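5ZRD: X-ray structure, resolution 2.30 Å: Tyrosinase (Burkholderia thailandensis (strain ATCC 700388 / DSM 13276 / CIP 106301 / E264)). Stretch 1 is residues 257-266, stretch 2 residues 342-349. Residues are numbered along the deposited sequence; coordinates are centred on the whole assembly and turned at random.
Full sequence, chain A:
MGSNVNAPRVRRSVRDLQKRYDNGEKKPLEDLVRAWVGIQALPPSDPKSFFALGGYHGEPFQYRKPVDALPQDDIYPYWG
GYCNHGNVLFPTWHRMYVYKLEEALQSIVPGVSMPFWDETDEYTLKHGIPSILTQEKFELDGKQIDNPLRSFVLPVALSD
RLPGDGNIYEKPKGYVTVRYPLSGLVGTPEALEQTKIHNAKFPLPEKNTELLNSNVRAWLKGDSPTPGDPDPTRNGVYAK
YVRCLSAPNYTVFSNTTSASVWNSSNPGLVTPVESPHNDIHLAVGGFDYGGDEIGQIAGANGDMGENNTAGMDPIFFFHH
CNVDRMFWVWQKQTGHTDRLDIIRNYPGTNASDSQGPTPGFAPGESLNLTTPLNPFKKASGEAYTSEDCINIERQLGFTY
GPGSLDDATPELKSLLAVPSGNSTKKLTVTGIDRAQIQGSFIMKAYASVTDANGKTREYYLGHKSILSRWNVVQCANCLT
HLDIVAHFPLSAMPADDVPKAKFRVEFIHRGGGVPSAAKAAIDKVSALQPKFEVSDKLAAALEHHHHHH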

# COMPACT_ATOMS: atom_id res chain seq x y z
N THR A 257 1.15 -19.12 -24.70
CA THR A 257 1.98 -17.91 -24.83
C THR A 257 3.16 -18.22 -25.77
O THR A 257 3.45 -17.47 -26.73
CB THR A 257 2.50 -17.41 -23.47
OG1 THR A 257 1.43 -17.32 -22.54
CG2 THR A 257 3.20 -16.06 -23.55
N SER A 258 3.86 -19.31 -25.47
CA SER A 258 5.01 -19.70 -26.28
C SER A 258 4.58 -19.91 -27.75
O SER A 258 5.23 -19.42 -28.66
CB SER A 258 5.71 -20.93 -25.71
OG SER A 258 6.12 -20.73 -24.35
N ALA A 259 3.48 -20.59 -27.97
CA ALA A 259 3.08 -20.94 -29.32
C ALA A 259 2.74 -19.66 -30.11
O ALA A 259 3.11 -19.51 -31.25
CB ALA A 259 1.91 -21.92 -29.24
N SER A 260 2.07 -18.71 -29.48
CA SER A 260 1.65 -17.48 -30.15
C SER A 260 2.88 -16.73 -30.69
O SER A 260 2.90 -16.30 -31.89
CB SER A 260 0.81 -16.63 -29.24
OG SER A 260 0.63 -15.33 -29.78
N VAL A 261 3.89 -16.60 -29.83
CA VAL A 261 5.08 -15.85 -30.21
C VAL A 261 5.84 -16.63 -31.29
O VAL A 261 6.34 -16.05 -32.30
CB VAL A 261 5.95 -15.50 -28.98
CG1 VAL A 261 7.24 -14.77 -29.38
CG2 VAL A 261 5.18 -14.65 -27.98
N TRP A 262 5.93 -17.94 -31.13
CA TRP A 262 6.52 -18.80 -32.17
C TRP A 262 5.78 -18.57 -33.51
O TRP A 262 6.40 -18.46 -34.57
CB TRP A 262 6.48 -20.28 -31.76
CG TRP A 262 7.15 -21.20 -32.73
CD1 TRP A 262 6.60 -21.77 -33.85
CD2 TRP A 262 8.51 -21.67 -32.67
NE1 TRP A 262 7.53 -22.55 -34.49
CE2 TRP A 262 8.70 -22.52 -33.77
CE3 TRP A 262 9.56 -21.47 -31.77
CZ2 TRP A 262 9.92 -23.15 -34.03
CZ3 TRP A 262 10.77 -22.09 -32.03
CH2 TRP A 262 10.94 -22.92 -33.13
N ASN A 263 4.46 -18.56 -33.46
CA ASN A 263 3.66 -18.38 -34.67
C ASN A 263 3.86 -16.97 -35.26
O ASN A 263 3.60 -16.76 -36.45
CB ASN A 263 2.19 -18.70 -34.38
CG ASN A 263 1.93 -20.18 -34.24
OD1 ASN A 263 2.72 -21.02 -34.69
ND2 ASN A 263 0.79 -20.54 -33.67
N SER A 264 4.28 -15.97 -34.47
CA SER A 264 4.49 -14.62 -35.03
C SER A 264 5.90 -14.51 -35.64
O SER A 264 6.14 -13.54 -36.31
CB SER A 264 4.26 -13.51 -34.01
OG SER A 264 2.89 -13.43 -33.58
N SER A 265 6.80 -15.49 -35.45
CA SER A 265 8.23 -15.36 -35.80
C SER A 265 8.72 -16.54 -36.65
O SER A 265 9.91 -16.62 -36.90
CB SER A 265 9.08 -15.23 -34.54
OG SER A 265 8.94 -16.35 -33.65
N ASN A 266 7.84 -17.47 -37.02
CA ASN A 266 8.16 -18.67 -37.81
C ASN A 266 7.03 -18.92 -38.81
O ASN A 266 5.88 -18.66 -38.53
CB ASN A 266 8.29 -19.94 -36.97
CG ASN A 266 9.39 -19.82 -35.93
OD1 ASN A 266 9.18 -19.29 -34.84
ND2 ASN A 266 10.58 -20.28 -36.28
N ILE A 342 13.63 -26.37 -22.52
CA ILE A 342 12.89 -25.17 -22.51
C ILE A 342 13.80 -24.07 -23.02
O ILE A 342 14.94 -23.99 -22.62
CB ILE A 342 12.39 -24.95 -21.07
CG1 ILE A 342 11.33 -26.01 -20.74
CG2 ILE A 342 11.88 -23.52 -20.84
CD1 ILE A 342 10.53 -25.72 -19.53
N ILE A 343 13.33 -23.25 -23.95
CA ILE A 343 14.13 -22.12 -24.44
C ILE A 343 14.20 -21.05 -23.37
O ILE A 343 13.18 -20.46 -23.04
CB ILE A 343 13.51 -21.56 -25.72
CG1 ILE A 343 13.61 -22.58 -26.86
CG2 ILE A 343 14.11 -20.21 -26.07
CD1 ILE A 343 12.55 -22.39 -27.92
N ARG A 344 15.39 -20.80 -22.84
CA ARG A 344 15.55 -19.84 -21.75
C ARG A 344 14.98 -18.47 -22.17
O ARG A 344 15.32 -17.92 -23.19
CB ARG A 344 17.02 -19.71 -21.33
CG ARG A 344 17.37 -20.34 -19.99
CD ARG A 344 17.47 -21.87 -20.01
NE ARG A 344 18.74 -22.41 -20.50
CZ ARG A 344 19.46 -23.38 -19.92
NH1 ARG A 344 20.53 -23.87 -20.52
NH2 ARG A 344 19.10 -23.87 -18.74
N ASN A 345 14.09 -17.96 -21.36
CA ASN A 345 13.59 -16.58 -21.43
C ASN A 345 12.64 -16.38 -22.61
O ASN A 345 12.33 -15.21 -22.94
CB ASN A 345 14.71 -15.55 -21.44
CG ASN A 345 15.37 -15.39 -20.07
OD1 ASN A 345 14.68 -15.29 -19.07
ND2 ASN A 345 16.69 -15.33 -20.01
N TYR A 346 12.19 -17.48 -23.24
CA TYR A 346 11.15 -17.42 -24.24
C TYR A 346 9.82 -17.05 -23.56
O TYR A 346 9.56 -17.47 -22.46
CB TYR A 346 11.01 -18.74 -24.99
CG TYR A 346 10.44 -18.62 -26.38
CD1 TYR A 346 11.21 -18.17 -27.42
CD2 TYR A 346 9.14 -19.02 -26.69
CE1 TYR A 346 10.74 -18.11 -28.72
CE2 TYR A 346 8.62 -18.92 -27.98
CZ TYR A 346 9.43 -18.44 -29.00
OH TYR A 346 9.00 -18.37 -30.30
N PRO A 347 8.97 -16.29 -24.25
CA PRO A 347 7.66 -16.02 -23.67
C PRO A 347 7.01 -17.35 -23.27
O PRO A 347 7.06 -18.30 -24.05
CB PRO A 347 6.90 -15.29 -24.77
CG PRO A 347 8.00 -14.52 -25.44
CD PRO A 347 9.11 -15.56 -25.51
N GLY A 348 6.41 -17.38 -22.09
CA GLY A 348 5.91 -18.65 -21.50
C GLY A 348 6.84 -19.17 -20.40
O GLY A 348 6.45 -20.05 -19.68
N THR A 349 8.04 -18.62 -20.26
CA THR A 349 9.00 -19.10 -19.24
C THR A 349 9.10 -18.11 -18.09
O THR A 349 10.01 -18.24 -17.29
CB THR A 349 10.41 -19.33 -19.78
OG1 THR A 349 10.90 -18.09 -20.29
CG2 THR A 349 10.49 -20.35 -20.88
O HOH W 1 10.86 -17.57 -32.18

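A helix can accept an irregular loop against its flank when the loop's turns hold its shape and small residues let the backbones close up, and this tyrosinase offers a compact example. Two type II turns, Ile343 to Tyr346 and Tyr346 to Thr349, shape the loop; the second is reinforced by Thr349 OG1, which donates to Tyr346 O at 2.6 Å.

A single direct hydrogen bond joins the stretches: Ser258 OG donates to Pro347 O at 2.6 Å. Here the CA atoms come nearest, 5.0 Å between Ser258 CA and Gly348 CA. A side chain on Gly348 would not fit, since an ideal CB would lie 2.1 Å from Ser258 OG, and at its backbone angles (phi 103°, psi -12°) a CB would also be jammed against Pro347 O, which by itself calls for glycine. Ser258 O lies at the edge of the tyrosine ring, 3.5 Å from Tyr346 CE2.

Apolar packing extends the contact along the helix. Val261 CG2 meets Pro347 CB at 3.7 Å, while the Tyr346 ring reaches across Val261 and Trp262, its CZ 4.1 Å from Trp262 CE3.

The tyrosine hydroxyl illustrates why proximity alone is insufficient: Tyr346 OH sits 3.2 Å from Trp262 N, but the angle is poor, and that amide already bonds Ser258 O. Water 1 instead links Tyr346 OH (2.8 Å) to Ser265 OG (2.7 Å), which itself donates to Val261 O at 2.9 Å.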